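Local coordinates for protein ninB (Enterobacteria phage lambda, PDB 1PC6) that acts as the lambda recombination protein Orf, which resembles Escherichia coli RecFOR in function at the initiation of genetic exchange, at the interface of chains A and B. Numbering follows the deposited sequence. Chains: chain A/B, Protein ninB.

The interface of chains A and B. Residues chain A 21, 24, 34; chain B 8, 14, 17-18, 21, 36.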
loop_
_atom_site.group_PDB
_atom_site.type_symbol
_atom_site.label_atom_id
_atom_site.label_comp_id
_atom_site.label_asym_id
_atom_site.label_seq_id
_atom_site.Cartn_x
_atom_site.Cartn_y
_atom_site.Cartn_z
ATOM N N VAL A 21 22.581 7.001 -3.587
ATOM C CA VAL A 21 22.256 6.640 -4.959
ATOM C C VAL A 21 23.479 6.760 -5.860
ATOM O O VAL A 21 23.616 6.015 -6.831
ATOM C CB VAL A 21 21.142 7.524 -5.531
ATOM C CG1 VAL A 21 20.855 7.104 -6.965
ATOM C CG2 VAL A 21 19.885 7.416 -4.665
ATOM N N ILE A 24 26.147 3.962 -5.981
ATOM C CA ILE A 24 25.697 2.762 -6.680
ATOM C C ILE A 24 26.592 2.397 -7.865
ATOM O O ILE A 24 27.125 3.263 -8.561
ATOM C CB ILE A 24 24.222 2.926 -7.171
ATOM C CG1 ILE A 24 23.288 3.104 -5.969
ATOM C CG2 ILE A 24 23.794 1.709 -7.969
ATOM C CD1 ILE A 24 21.858 3.425 -6.329
ATOM N N VAL A 34 16.055 1.990 -7.596
ATOM C CA VAL A 34 15.967 3.176 -6.754
ATOM C C VAL A 34 14.556 3.693 -6.968
ATOM O O VAL A 34 14.270 4.371 -7.948
ATOM C CB VAL A 34 16.943 4.277 -7.181
ATOM C CG1 VAL A 34 16.650 5.546 -6.402
ATOM C CG2 VAL A 34 18.368 3.830 -6.936
ATOM N N ILE B 8 18.760 1.315 -12.525
ATOM C CA ILE B 8 20.093 1.863 -12.728
ATOM C C ILE B 8 21.046 0.887 -13.421
ATOM O O ILE B 8 21.841 0.218 -12.759
ATOM C CB ILE B 8 20.694 2.304 -11.378
ATOM C CG1 ILE B 8 19.748 3.303 -10.708
ATOM C CG2 ILE B 8 22.070 2.915 -11.584
ATOM C CD1 ILE B 8 20.268 3.862 -9.422
ATOM N N GLN B 14 21.703 6.404 -13.468
ATOM C CA GLN B 14 21.799 6.859 -12.089
ATOM C C GLN B 14 22.067 8.348 -12.003
ATOM O O GLN B 14 21.929 8.951 -10.938
ATOM C CB GLN B 14 22.892 6.105 -11.324
ATOM C CG GLN B 14 24.312 6.501 -11.653
ATOM C CD GLN B 14 25.286 6.113 -10.552
ATOM O OE1 GLN B 14 26.500 6.189 -10.723
ATOM N NE2 GLN B 14 24.752 5.704 -9.410
ATOM N N ALA B 17 18.708 9.480 -11.824
ATOM C CA ALA B 17 18.146 9.099 -10.535
ATOM C C ALA B 17 18.539 10.188 -9.554
ATOM O O ALA B 17 17.736 10.612 -8.724
ATOM C CB ALA B 17 18.708 7.759 -10.086
ATOM N N ILE B 18 19.782 10.648 -9.675
ATOM C CA ILE B 18 20.308 11.696 -8.813
ATOM C C ILE B 18 19.583 13.023 -9.030
ATOM O O ILE B 18 19.540 13.865 -8.138
ATOM C CB ILE B 18 21.821 11.877 -9.036
ATOM C CG1 ILE B 18 22.563 10.633 -8.519
ATOM C CG2 ILE B 18 22.301 13.156 -8.354
ATOM C CD1 ILE B 18 24.084 10.736 -8.545
ATOM N N VAL B 21 16.040 12.811 -7.174
ATOM C CA VAL B 21 16.237 12.975 -5.743
ATOM C C VAL B 21 16.623 14.407 -5.404
ATOM O O VAL B 21 16.048 15.012 -4.503
ATOM C CB VAL B 21 17.319 12.020 -5.209
ATOM C CG1 VAL B 21 17.291 12.011 -3.703
ATOM C CG2 VAL B 21 17.085 10.624 -5.734
ATOM N N ILE B 36 16.677 2.328 -2.122
ATOM C CA ILE B 36 17.555 1.579 -2.995
ATOM C C ILE B 36 17.374 0.120 -2.566
ATOM O O ILE B 36 17.077 -0.161 -1.402
ATOM C CB ILE B 36 19.034 2.022 -2.817
ATOM C CG1 ILE B 36 19.151 3.537 -2.980
ATOM C CG2 ILE B 36 19.919 1.350 -3.858
ATOM C CD1 ILE B 36 20.571 4.048 -2.879
#
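A:Ile24 and B:Ile36 reach toward each other tip to tip, their CD1 methyls 3.7 Å apart, at the centre of an apolar patch between the two chains. B:Ile8 meets the same end of A:Ile24 from another direction: the two side chains stand at about a right angle, with CD1 to CD1 at 3.5 Å. In A:Ile24 the CG1 branch lies anti to the carbonyl carbon (chi1 -63°) and runs on extended, which places CD1 between the CD1 methyls of B:Ile8 and B:Ile36. Isoleucine suits these places because its longer branch reaches across to the other chain while the beta-branch keeps the side chain stiff.

A:Val34 and B:Ile36 are paired in an antiparallel beta bridge between the 32-38 strands. Their side chains lie alongside one another and point the same way, A:Val34 CG2 being 4.0 Å from B:Ile36 CG1; beta-branched residues fit such strands well.

From helix 11-22, A:Val21 slants across the end of B:Ile36, whose CD1 sits 3.7 Å from A:Val21 CA. A:Val21 CG1, anti to the backbone N (chi1 180°), lies 3.8 Å from B:Ala17 CB; so small a side chain probably allows the helix of chain B to approach the end of the helix of chain A. The B:Gln14 carboxamide lies at the polar rim where that helix ends. Its NE2 comes 2.8 Å from A:Val21 O, but the N-H points elsewhere and no hydrogen bond forms; a polar, flexible side chain suits such a border.

Repeated by the two-fold axis, this helix-and-strand packing joins the chains through a shared hydrophobic core, and so likely stabilises a NinB dimer.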